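PDB 4ZGS: putative D-lactate dehydrogenase from Chlamydomonas reinhardtii, which probably acts as the pyruvate reductase of the algal chloroplast, using NAD to interconvert pyruvate and D-lactate in fermentation. Local coordinates for residues A[336-341]-A[345-350]; A[37-42]-A[52-57]; A[319-324]-A[330-335]; A[148-153]-A[286-291]. All coordinates share one frame; numbering follows the deposited sequence.

Interaction 1 (A[336-341]-A[345-350]); sequences TAFLTE and NNICTT. With NAD (nicotinamide-adenine-dinucleotide), chain I.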
# COMPACT_ATOMS: atom_id res chain seq x y z
N THR A 336 -3.48 19.42 0.18
CA THR A 336 -4.15 19.45 -1.12
C THR A 336 -5.55 20.10 -1.12
O THR A 336 -6.21 20.08 -2.15
CB THR A 336 -4.26 18.03 -1.68
OG1 THR A 336 -5.06 17.23 -0.79
CG2 THR A 336 -2.89 17.41 -1.80
N ALA A 337 -6.01 20.61 0.02
CA ALA A 337 -7.36 21.16 0.07
C ALA A 337 -7.61 22.27 -0.97
O ALA A 337 -8.73 22.41 -1.43
CB ALA A 337 -7.68 21.69 1.48
N PHE A 338 -6.58 23.06 -1.30
CA PHE A 338 -6.71 24.12 -2.30
C PHE A 338 -6.47 23.56 -3.68
O PHE A 338 -6.63 24.25 -4.67
CB PHE A 338 -5.70 25.25 -2.11
CG PHE A 338 -4.33 24.93 -2.70
CD1 PHE A 338 -3.54 23.91 -2.16
CD2 PHE A 338 -3.87 25.58 -3.84
CE1 PHE A 338 -2.28 23.59 -2.72
CE2 PHE A 338 -2.62 25.26 -4.40
CZ PHE A 338 -1.83 24.27 -3.84
N LEU A 339 -6.05 22.32 -3.75
CA LEU A 339 -5.50 21.90 -5.03
C LEU A 339 -6.58 21.27 -5.90
O LEU A 339 -6.83 20.07 -5.86
CB LEU A 339 -4.35 20.92 -4.81
CG LEU A 339 -3.51 20.52 -5.99
CD1 LEU A 339 -2.54 21.65 -6.43
CD2 LEU A 339 -2.76 19.20 -5.59
N THR A 340 -7.05 22.09 -6.83
CA THR A 340 -8.22 21.83 -7.62
C THR A 340 -8.02 22.47 -8.98
O THR A 340 -7.33 23.45 -9.05
CB THR A 340 -9.45 22.39 -6.89
OG1 THR A 340 -10.05 21.32 -6.12
CG2 THR A 340 -10.46 22.99 -7.84
N GLU A 341 -8.58 21.90 -10.04
CA GLU A 341 -8.59 22.58 -11.33
C GLU A 341 -9.06 24.04 -11.15
O GLU A 341 -8.38 24.96 -11.59
CB GLU A 341 -9.53 21.88 -12.32
CG GLU A 341 -8.95 20.72 -13.08
CD GLU A 341 -9.91 20.20 -14.13
OE1 GLU A 341 -10.79 20.97 -14.57
OE2 GLU A 341 -9.77 19.03 -14.56
N ASN A 345 -6.79 27.69 -11.56
CA ASN A 345 -7.18 28.66 -12.58
C ASN A 345 -7.24 30.07 -12.01
O ASN A 345 -6.64 30.96 -12.55
CB ASN A 345 -8.48 28.24 -13.24
CG ASN A 345 -8.28 27.06 -14.17
OD1 ASN A 345 -7.17 26.82 -14.66
ND2 ASN A 345 -9.35 26.30 -14.41
N ASN A 346 -7.90 30.25 -10.88
CA ASN A 346 -7.89 31.52 -10.17
C ASN A 346 -6.45 31.98 -9.97
O ASN A 346 -6.07 33.12 -10.28
CB ASN A 346 -8.58 31.41 -8.81
CG ASN A 346 -10.08 31.14 -8.90
OD1 ASN A 346 -10.74 30.93 -7.88
ND2 ASN A 346 -10.61 31.13 -10.12
N ILE A 347 -5.63 31.05 -9.47
CA ILE A 347 -4.23 31.31 -9.19
C ILE A 347 -3.46 31.71 -10.44
O ILE A 347 -2.72 32.68 -10.42
CB ILE A 347 -3.55 30.07 -8.56
CG1 ILE A 347 -4.09 29.82 -7.15
CG2 ILE A 347 -2.05 30.23 -8.55
CD1 ILE A 347 -3.59 28.53 -6.53
N CYS A 348 -3.63 30.97 -11.54
CA CYS A 348 -2.92 31.31 -12.79
C CYS A 348 -3.35 32.67 -13.32
O CYS A 348 -2.50 33.53 -13.59
CB CYS A 348 -3.15 30.25 -13.89
SG CYS A 348 -2.47 30.58 -15.50
N THR A 349 -4.66 32.87 -13.47
CA THR A 349 -5.14 34.10 -14.08
C THR A 349 -4.86 35.32 -13.19
O THR A 349 -4.48 36.36 -13.69
CB THR A 349 -6.62 34.03 -14.36
OG1 THR A 349 -7.33 34.25 -13.15
CG2 THR A 349 -6.97 32.69 -14.91
N THR A 350 -4.95 35.17 -11.87
CA THR A 350 -4.62 36.26 -10.97
C THR A 350 -3.14 36.63 -11.00
O THR A 350 -2.80 37.82 -10.92
CB THR A 350 -4.97 35.94 -9.51
OG1 THR A 350 -6.40 35.94 -9.34
CG2 THR A 350 -4.37 36.99 -8.56
PA NAD I . -11.52 34.32 6.14
O1A NAD I . -11.02 35.63 6.61
O2A NAD I . -12.72 34.76 5.38
O5B NAD I . -11.90 33.34 7.35
C5B NAD I . -11.37 33.52 8.66
C4B NAD I . -12.45 33.79 9.65
O4B NAD I . -12.04 33.34 11.03
C3B NAD I . -12.77 35.24 9.74
O3B NAD I . -14.19 35.48 9.57
C2B NAD I . -12.37 35.67 11.08
O2B NAD I . -13.27 36.71 11.55
C1B NAD I . -12.48 34.46 11.93
N9A NAD I . -11.75 34.54 13.13
C8A NAD I . -10.76 35.50 13.48
N7A NAD I . -10.27 35.24 14.77
C5A NAD I . -10.96 34.14 15.23
C6A NAD I . -10.97 33.36 16.43
N6A NAD I . -10.11 33.67 17.51
N1A NAD I . -11.75 32.38 16.50
C2A NAD I . -12.54 31.99 15.65
N3A NAD I . -12.67 32.57 14.51
C4A NAD I . -11.90 33.69 14.18
O3 NAD I . -10.47 33.61 5.15
PN NAD I . -10.71 32.21 4.42
O1N NAD I . -10.77 32.34 2.95
O2N NAD I . -12.06 31.66 4.74
O5D NAD I . -9.59 31.17 4.88
C5D NAD I . -8.19 31.48 4.81
C4D NAD I . -7.50 30.33 5.43
O4D NAD I . -7.50 29.17 4.51
C3D NAD I . -6.08 30.58 5.71
O3D NAD I . -5.91 31.37 6.92
C2D NAD I . -5.55 29.23 5.87
O2D NAD I . -5.75 28.82 7.24
C1D NAD I . -6.34 28.36 4.96
N1N NAD I . -5.56 27.92 3.88
C2N NAD I . -5.56 26.55 3.51
C3N NAD I . -4.78 26.11 2.45
C7N NAD I . -4.78 24.63 2.06
O7N NAD I . -4.89 23.77 2.92
N7N NAD I . -4.63 24.24 0.71
C4N NAD I . -3.98 27.02 1.74
C5N NAD I . -3.98 28.38 2.10
C6N NAD I . -4.76 28.83 3.16

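Interaction 2 (A[37-42]-A[52-57]); sequences CICYST and GPMQKV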
# COMPACT_ATOMS: atom_id res chain seq x y z
N CYS A 37 9.97 35.92 -17.74
CA CYS A 37 9.53 35.31 -16.50
C CYS A 37 10.23 33.98 -16.18
O CYS A 37 10.28 33.08 -17.02
CB CYS A 37 8.04 35.07 -16.55
SG CYS A 37 6.99 36.49 -16.77
N ILE A 38 10.76 33.85 -14.97
CA ILE A 38 11.27 32.57 -14.54
C ILE A 38 10.38 31.98 -13.43
O ILE A 38 10.01 32.72 -12.52
CB ILE A 38 12.78 32.69 -14.07
CG1 ILE A 38 13.34 31.33 -13.62
CG2 ILE A 38 12.94 33.73 -12.98
CD1 ILE A 38 14.89 31.29 -13.53
N CYS A 39 10.03 30.69 -13.51
CA CYS A 39 9.22 30.03 -12.46
C CYS A 39 9.96 28.89 -11.76
O CYS A 39 10.38 27.91 -12.38
CB CYS A 39 7.90 29.46 -13.01
SG CYS A 39 6.72 30.75 -13.50
N TYR A 40 10.14 29.05 -10.45
CA TYR A 40 10.76 28.04 -9.63
C TYR A 40 9.82 26.93 -9.15
O TYR A 40 8.61 27.10 -9.07
CB TYR A 40 11.45 28.74 -8.47
CG TYR A 40 12.63 29.53 -8.98
CD1 TYR A 40 12.47 30.83 -9.43
CD2 TYR A 40 13.90 28.97 -9.03
CE1 TYR A 40 13.56 31.56 -9.92
CE2 TYR A 40 14.98 29.69 -9.50
CZ TYR A 40 14.81 31.00 -9.95
OH TYR A 40 15.89 31.74 -10.43
N SER A 41 10.39 25.77 -8.84
CA SER A 41 9.57 24.64 -8.38
C SER A 41 8.53 24.21 -9.41
O SER A 41 7.37 24.00 -9.05
CB SER A 41 8.87 24.96 -7.05
OG SER A 41 9.81 25.27 -6.05
N THR A 42 8.92 24.03 -10.67
CA THR A 42 7.92 23.64 -11.64
C THR A 42 7.87 22.14 -11.63
O THR A 42 8.63 21.47 -12.34
CB THR A 42 8.28 24.12 -13.07
OG1 THR A 42 8.49 25.54 -13.08
CG2 THR A 42 7.19 23.77 -14.05
N GLY A 52 1.08 26.54 -19.82
CA GLY A 52 0.30 26.80 -21.02
C GLY A 52 -0.22 28.22 -21.09
O GLY A 52 -0.01 28.93 -22.08
N PRO A 53 -0.92 28.66 -20.04
CA PRO A 53 -1.38 30.06 -20.01
C PRO A 53 -0.25 31.09 -20.11
O PRO A 53 -0.44 32.14 -20.73
CB PRO A 53 -2.07 30.18 -18.65
CG PRO A 53 -2.49 28.74 -18.31
CD PRO A 53 -1.43 27.86 -18.91
N MET A 54 0.90 30.78 -19.53
CA MET A 54 2.00 31.74 -19.47
C MET A 54 2.61 31.97 -20.83
O MET A 54 3.01 33.10 -21.15
CB MET A 54 3.10 31.30 -18.50
CG MET A 54 2.66 31.23 -17.06
SD MET A 54 3.19 32.59 -16.02
CE MET A 54 4.94 32.27 -15.84
N GLN A 55 2.69 30.92 -21.63
CA GLN A 55 3.37 31.03 -22.91
C GLN A 55 2.45 31.66 -23.94
O GLN A 55 2.90 32.08 -25.00
CB GLN A 55 3.87 29.65 -23.37
CG GLN A 55 4.55 28.85 -22.24
CD GLN A 55 5.10 27.47 -22.65
OE1 GLN A 55 4.65 26.45 -22.16
NE2 GLN A 55 6.11 27.46 -23.51
N LYS A 56 1.16 31.76 -23.62
CA LYS A 56 0.22 32.52 -24.45
C LYS A 56 0.35 34.03 -24.25
O LYS A 56 -0.02 34.80 -25.14
CB LYS A 56 -1.22 32.07 -24.22
CG LYS A 56 -1.55 30.74 -24.88
CD LYS A 56 -2.98 30.29 -24.61
CE LYS A 56 -3.25 28.92 -25.24
NZ LYS A 56 -4.58 28.34 -24.92
N VAL A 57 0.87 34.44 -23.10
CA VAL A 57 1.02 35.85 -22.75
C VAL A 57 2.46 36.29 -22.86
O VAL A 57 2.76 37.24 -23.58
CB VAL A 57 0.48 36.17 -21.36
CG1 VAL A 57 0.82 37.58 -20.97
CG2 VAL A 57 -1.01 35.96 -21.32

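Interaction 3 (A[319-324]-A[330-335]); sequences RQFRTL and VLVTPH. With NAD (nicotinamide-adenine-dinucleotide), chain I.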
# COMPACT_ATOMS: atom_id res chain seq x y z
N ARG A 319 9.19 12.07 14.20
CA ARG A 319 8.76 10.80 14.75
C ARG A 319 7.28 10.88 15.10
O ARG A 319 6.53 9.94 14.88
CB ARG A 319 9.59 10.37 15.96
CG ARG A 319 9.17 8.98 16.45
CD ARG A 319 9.80 8.68 17.81
NE ARG A 319 11.25 8.76 17.75
CZ ARG A 319 12.03 8.69 18.81
NH1 ARG A 319 11.49 8.52 20.01
NH2 ARG A 319 13.34 8.80 18.67
N GLN A 320 6.87 12.02 15.65
CA GLN A 320 5.48 12.12 16.07
C GLN A 320 4.50 12.21 14.90
O GLN A 320 3.44 11.57 14.96
CB GLN A 320 5.31 13.26 17.08
CG GLN A 320 4.85 14.58 16.57
CD GLN A 320 4.39 15.46 17.72
OE1 GLN A 320 4.05 14.95 18.79
NE2 GLN A 320 4.43 16.77 17.53
N PHE A 321 4.85 12.88 13.80
CA PHE A 321 4.01 12.81 12.60
C PHE A 321 3.89 11.37 12.05
O PHE A 321 2.79 10.87 11.78
CB PHE A 321 4.55 13.74 11.51
CG PHE A 321 3.70 13.79 10.26
CD1 PHE A 321 2.39 14.30 10.29
CD2 PHE A 321 4.21 13.35 9.04
CE1 PHE A 321 1.61 14.38 9.12
CE2 PHE A 321 3.42 13.41 7.87
CZ PHE A 321 2.12 13.93 7.92
N ARG A 322 5.02 10.68 11.90
CA ARG A 322 5.01 9.31 11.36
C ARG A 322 4.19 8.36 12.25
O ARG A 322 3.48 7.46 11.78
CB ARG A 322 6.46 8.80 11.18
CG ARG A 322 7.34 9.62 10.19
CD ARG A 322 6.70 9.63 8.79
NE ARG A 322 6.69 8.29 8.19
CZ ARG A 322 5.99 7.96 7.10
NH1 ARG A 322 5.22 8.84 6.48
NH2 ARG A 322 6.05 6.71 6.65
N THR A 323 4.27 8.59 13.55
CA THR A 323 3.48 7.86 14.51
C THR A 323 1.99 8.13 14.28
O THR A 323 1.17 7.21 14.26
CB THR A 323 3.91 8.23 15.95
OG1 THR A 323 5.26 7.79 16.15
CG2 THR A 323 3.02 7.57 17.00
N LEU A 324 1.65 9.41 14.11
CA LEU A 324 0.26 9.83 13.90
C LEU A 324 -0.40 9.14 12.70
O LEU A 324 -1.58 8.76 12.75
CB LEU A 324 0.21 11.34 13.72
CG LEU A 324 -1.19 11.87 13.62
CD1 LEU A 324 -1.99 11.39 14.83
CD2 LEU A 324 -1.13 13.37 13.54
N VAL A 330 -7.12 7.78 11.60
CA VAL A 330 -6.53 9.04 11.13
C VAL A 330 -6.31 9.04 9.61
O VAL A 330 -5.93 8.02 9.03
CB VAL A 330 -5.21 9.31 11.77
CG1 VAL A 330 -4.44 10.31 10.95
CG2 VAL A 330 -5.41 9.75 13.22
N LEU A 331 -6.64 10.15 8.96
CA LEU A 331 -6.43 10.31 7.53
C LEU A 331 -5.80 11.66 7.28
O LEU A 331 -6.24 12.67 7.82
CB LEU A 331 -7.71 10.14 6.73
CG LEU A 331 -7.69 10.64 5.28
CD1 LEU A 331 -6.43 10.35 4.55
CD2 LEU A 331 -8.85 9.99 4.54
N VAL A 332 -4.68 11.65 6.55
CA VAL A 332 -3.89 12.85 6.28
C VAL A 332 -3.63 13.03 4.80
O VAL A 332 -3.07 12.14 4.16
CB VAL A 332 -2.55 12.77 7.00
CG1 VAL A 332 -1.64 13.90 6.57
CG2 VAL A 332 -2.79 12.82 8.48
N THR A 333 -3.95 14.22 4.29
CA THR A 333 -3.61 14.62 2.91
C THR A 333 -2.51 15.65 2.98
O THR A 333 -2.37 16.36 3.98
CB THR A 333 -4.81 15.25 2.14
OG1 THR A 333 -5.40 16.27 2.95
CG2 THR A 333 -5.88 14.21 1.74
N PRO A 334 -1.71 15.73 1.92
CA PRO A 334 -0.51 16.58 1.90
C PRO A 334 -0.81 18.00 1.40
O PRO A 334 -0.39 18.37 0.30
CB PRO A 334 0.42 15.81 0.96
CG PRO A 334 -0.52 15.19 -0.04
CD PRO A 334 -1.81 14.88 0.72
N HIS A 335 -1.54 18.78 2.20
CA HIS A 335 -1.89 20.17 1.85
C HIS A 335 -2.53 20.28 0.46
O HIS A 335 -2.10 21.07 -0.38
CB HIS A 335 -0.64 21.05 1.94
CG HIS A 335 -0.93 22.48 2.29
ND1 HIS A 335 -0.47 23.08 3.44
CD2 HIS A 335 -1.66 23.42 1.64
CE1 HIS A 335 -0.88 24.33 3.48
NE2 HIS A 335 -1.61 24.56 2.40
PA NAD I . -11.52 34.32 6.14
O1A NAD I . -11.02 35.63 6.61
O2A NAD I . -12.72 34.76 5.38
O5B NAD I . -11.90 33.34 7.35
C5B NAD I . -11.37 33.52 8.66
C4B NAD I . -12.45 33.79 9.65
O4B NAD I . -12.04 33.34 11.03
C3B NAD I . -12.77 35.24 9.74
O3B NAD I . -14.19 35.48 9.57
C2B NAD I . -12.37 35.67 11.08
O2B NAD I . -13.27 36.71 11.55
C1B NAD I . -12.48 34.46 11.93
N9A NAD I . -11.75 34.54 13.13
C8A NAD I . -10.76 35.50 13.48
N7A NAD I . -10.27 35.24 14.77
C5A NAD I . -10.96 34.14 15.23
C6A NAD I . -10.97 33.36 16.43
N6A NAD I . -10.11 33.67 17.51
N1A NAD I . -11.75 32.38 16.50
C2A NAD I . -12.54 31.99 15.65
N3A NAD I . -12.67 32.57 14.51
C4A NAD I . -11.90 33.69 14.18
O3 NAD I . -10.47 33.61 5.15
PN NAD I . -10.71 32.21 4.42
O1N NAD I . -10.77 32.34 2.95
O2N NAD I . -12.06 31.66 4.74
O5D NAD I . -9.59 31.17 4.88
C5D NAD I . -8.19 31.48 4.81
C4D NAD I . -7.50 30.33 5.43
O4D NAD I . -7.50 29.17 4.51
C3D NAD I . -6.08 30.58 5.71
O3D NAD I . -5.91 31.37 6.92
C2D NAD I . -5.55 29.23 5.87
O2D NAD I . -5.75 28.82 7.24
C1D NAD I . -6.34 28.36 4.96
N1N NAD I . -5.56 27.92 3.88
C2N NAD I . -5.56 26.55 3.51
C3N NAD I . -4.78 26.11 2.45
C7N NAD I . -4.78 24.63 2.06
O7N NAD I . -4.89 23.77 2.92
N7N NAD I . -4.63 24.24 0.71
C4N NAD I . -3.98 27.02 1.74
C5N NAD I . -3.98 28.38 2.10
C6N NAD I . -4.76 28.83 3.16

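Interaction 4 (A[148-153]-A[286-291]); sequences FALNRH and IGALGL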
# COMPACT_ATOMS: atom_id res chain seq x y z
N PHE A 148 -16.34 12.31 4.76
CA PHE A 148 -16.95 11.15 4.16
C PHE A 148 -16.04 9.94 4.17
O PHE A 148 -16.48 8.86 4.52
CB PHE A 148 -17.41 11.48 2.74
CG PHE A 148 -18.86 11.92 2.68
CD1 PHE A 148 -19.89 10.99 2.74
CD2 PHE A 148 -19.19 13.26 2.58
CE1 PHE A 148 -21.19 11.40 2.67
CE2 PHE A 148 -20.49 13.66 2.52
CZ PHE A 148 -21.49 12.72 2.57
N ALA A 149 -14.76 10.13 3.83
CA ALA A 149 -13.81 9.05 3.70
C ALA A 149 -13.67 8.36 5.06
O ALA A 149 -13.75 7.15 5.14
CB ALA A 149 -12.44 9.58 3.17
N LEU A 150 -13.50 9.14 6.12
CA LEU A 150 -13.39 8.58 7.47
C LEU A 150 -14.67 7.86 7.93
O LEU A 150 -14.61 6.79 8.54
CB LEU A 150 -13.06 9.68 8.48
CG LEU A 150 -11.65 10.27 8.38
CD1 LEU A 150 -11.56 11.53 9.24
CD2 LEU A 150 -10.63 9.24 8.79
N ASN A 151 -15.82 8.47 7.66
CA ASN A 151 -17.09 7.87 8.02
C ASN A 151 -17.24 6.48 7.44
O ASN A 151 -17.81 5.59 8.07
CB ASN A 151 -18.26 8.72 7.53
CG ASN A 151 -18.63 9.79 8.51
OD1 ASN A 151 -18.26 9.74 9.68
ND2 ASN A 151 -19.42 10.74 8.05
N ARG A 152 -16.83 6.35 6.19
CA ARG A 152 -17.04 5.12 5.47
C ARG A 152 -15.78 4.28 5.35
O ARG A 152 -15.79 3.31 4.59
CB ARG A 152 -17.65 5.42 4.11
CG ARG A 152 -18.97 6.23 4.24
CD ARG A 152 -19.95 5.59 5.26
NE ARG A 152 -20.59 4.37 4.74
CZ ARG A 152 -21.83 4.31 4.25
NH1 ARG A 152 -22.60 5.41 4.21
NH2 ARG A 152 -22.31 3.15 3.80
N HIS A 153 -14.71 4.68 6.04
CA HIS A 153 -13.45 3.92 6.01
C HIS A 153 -13.00 3.64 4.59
O HIS A 153 -12.57 2.52 4.28
CB HIS A 153 -13.58 2.54 6.76
CG HIS A 153 -13.94 2.65 8.21
ND1 HIS A 153 -13.00 2.86 9.19
CD2 HIS A 153 -15.13 2.57 8.84
CE1 HIS A 153 -13.60 2.90 10.38
NE2 HIS A 153 -14.89 2.73 10.19
N ILE A 286 -10.95 11.46 21.07
CA ILE A 286 -11.05 11.76 19.65
C ILE A 286 -11.24 10.47 18.88
O ILE A 286 -10.36 9.61 18.85
CB ILE A 286 -9.83 12.48 19.09
CG1 ILE A 286 -9.71 13.89 19.64
CG2 ILE A 286 -9.96 12.58 17.59
CD1 ILE A 286 -8.58 14.69 19.00
N GLY A 287 -12.39 10.35 18.24
CA GLY A 287 -12.71 9.15 17.49
C GLY A 287 -12.11 9.12 16.10
O GLY A 287 -11.86 8.05 15.56
N ALA A 288 -11.86 10.27 15.50
CA ALA A 288 -11.28 10.27 14.17
C ALA A 288 -10.63 11.60 13.85
O ALA A 288 -10.90 12.62 14.46
CB ALA A 288 -12.33 9.91 13.12
N LEU A 289 -9.68 11.56 12.94
CA LEU A 289 -8.97 12.77 12.63
C LEU A 289 -8.72 12.82 11.14
O LEU A 289 -8.09 11.89 10.62
CB LEU A 289 -7.66 12.81 13.42
CG LEU A 289 -6.79 14.07 13.45
CD1 LEU A 289 -7.38 15.13 14.38
CD2 LEU A 289 -5.34 13.71 13.83
N GLY A 290 -9.26 13.82 10.46
CA GLY A 290 -8.76 14.18 9.14
C GLY A 290 -7.99 15.49 9.24
O GLY A 290 -8.46 16.43 9.86
N LEU A 291 -6.87 15.57 8.52
CA LEU A 291 -5.93 16.69 8.50
C LEU A 291 -5.44 16.88 7.09
O LEU A 291 -5.19 15.89 6.40
CB LEU A 291 -4.71 16.48 9.40
CG LEU A 291 -4.91 16.17 10.86
CD1 LEU A 291 -3.54 16.00 11.50
CD2 LEU A 291 -5.71 17.30 11.51

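Interaction 1 (A[336-341]-A[345-350])
Glu341 and Asn345 meet through their backbones in the first turn of a helix, where Asn345 N donates to Glu341 O at 3.2 Å. The bond is reasonably straight, 154° at the hydrogen, with the donor tilted slightly from the carbonyl plane. Such i to i+4 bonds define an alpha helix, and this one lies at the start of helix 341-359; Thr340 holds the N-cap position without a capping bond from its side chain. The Asn345 side chain leans back over the same carbonyl, its CG set beside its own backbone N (chi1 -73°). Its ND2 comes within 3.3 Å of Glu341 O, at too poor an angle for a second hydrogen bond.

Ile347 makes the apolar half of the contact. Its CD1 reaches the edge of the Phe338 ring, near the ring plane, 4.0 Å from Phe338 CD2, and the two side chains cross at about a right angle. Phe338, part of the NAD pocket, also borders the cofactor obliquely, with Phe338 CD1 3.1 Å from NAD N7N. With an alanine here, Ile347 would probably lose the ring edge it packs on, and the nicotinamide amide would lose part of its wall.

Around the contact, Tyr134 meets the Phe338 ring, Ile347 also packs on Phe49 of helix 44-57, Ala337 touches helix 136-151, and the loop as a whole carries the chain from strand 330-332 into helix 341-359.

Interaction 2 (A[37-42]-A[52-57])
Met54 and Cys39 make the closest approach between segments 37-42 and 52-57, and its character is wholly apolar. The methyl end of the methionine does the touching: Met54 CE lies 3.3 Å from Cys39 SG, a tight fit for a methyl against sulfur. The same methyl reaches back along the strand, where Met54 CE is 4.2 Å from Cys37 CB. Cys37 and Cys39, two residues apart on the strand, both direct their CB atoms at the helix, while Ile38 between them turns its own to the other side of the sheet. The methionine chain is bent at chi2 (-103°) and again at chi3 (-72°), which folds its thioether and sets the methyl against both cysteines.

No hydrogen bond crosses the contact; those of the strand run to its neighbours in the sheet. Backbone bonds tie Cys37 and Cys39 to Tyr62 on one flank, and Ile38 to Val81 and Val83 on the other. The strand and helix are the first two elements of a beta-alpha-beta unit completed by strand 60-63, so the contact seats the crossover helix on its sheet.

With sulfur and carbon alone meeting across the contact, the attraction must be dispersive and hydrophobic, governed by the fit of shapes and by no directional bond.

Interaction 3 (A[319-324]-A[330-335])
Phe321 and Val332 approach from opposite directions, the phenylalanine presenting the edge of its ring to a valine methyl. The methyl lies near the ring plane, with Phe321 CZ 4.0 Å from Val332 CG1. The ring extends this far because its CG stands opposite the backbone N (chi1 -177°), which carries CZ out from the helix. One turn on, Leu324 meets Val330 at about a right angle, Leu324 CD1 lying 4.1 Å from Val330 CG2, while Val330 CG1 rests 3.7 Å from the carbonyl oxygen Leu324 O.

Both valines belong to strand 330-332, an outermost strand within this chain of the six-stranded parallel sheet of the Rossmann-type NAD-binding domain, and the short helix 319-324 packs against that border of the sheet. Tyr294 meets the Phe321 ring in the same chain, as does Tyr166 of the second subunit.

Beyond the strand the backbone makes an inverse gamma turn centred on Pro334 and delivers His335 to the cofactor. Its imidazole stands obliquely to the nicotinamide amide, His335 NE2 lying 3.2 Å from NAD C7N and His335 CD2 3.2 Å from NAD N7N. A glycine in place of this histidine would probably expose this side of the carboxamide and deprive Phe302 of the ring it meets.

Interaction 4 (A[148-153]-A[286-291])
Leu150 reaches from the last turns of helix 136-151 down to strand 286-291, and nearly all of the contact is made by this one side chain. Its CB heads for the strand, and CG follows beside the backbone N (chi1 -69°), bringing the branch point over the strand's backbone. At the tip, CD1 does most of the touching. It settles on the peptide link between two residues, with Leu150 CD1 3.5 Å from Gly290 N and 3.7 Å from Leu289 C, and it brushes a neighbouring methyl where Leu150 CD1 is 4.3 Å from Ala288 CB. The other branch is looser: Leu150 CD2 stays 4.1 Å from Leu289 O.

Gly290 matters by what it lacks, since a CB on it would come within about 3.4 Å of Leu150 CD1. Leu289 turns its own side chain to the opposite side of the sheet, where it packs on Leu277 of helix 277-283. Just past Leu150 the helix ends in a Schellman motif, with His153 at positive phi as the C-prime residue, and Arg152 hydrogen-bonds backbone carbonyls of the second subunit.

No hydrogen bond joins the helix end to the strand: a leucine methyl lies directly on a peptide group, and burial of apolar surface, with close fit over a glycine, supplies the attraction.

In the fold
Along the chain the order is interaction 2, interaction 4, interaction 3, interaction 1. Interactions 3 and 4 lie about 13 Å apart between centres and share the six-stranded sheet of the NAD-binding domain: strands 330-332 and 286-291 are neighbours, with Leu331 N and Leu289 O 2.8 Å apart, and Leu331 packs on Leu150. Interaction 2 lies about 38 Å from interaction 4, in the domain built on the five-stranded sheet. Interaction 1 joins the two regions. Its loop continues directly from segment 330-335, and its helix returns to pack Cys348 against Pro53 of interaction 2. Interactions 1 and 3 both touch NAD, so His335, Ala337 and Phe338, close together after strand 330-332, border the nicotinamide as the chain passes between domains.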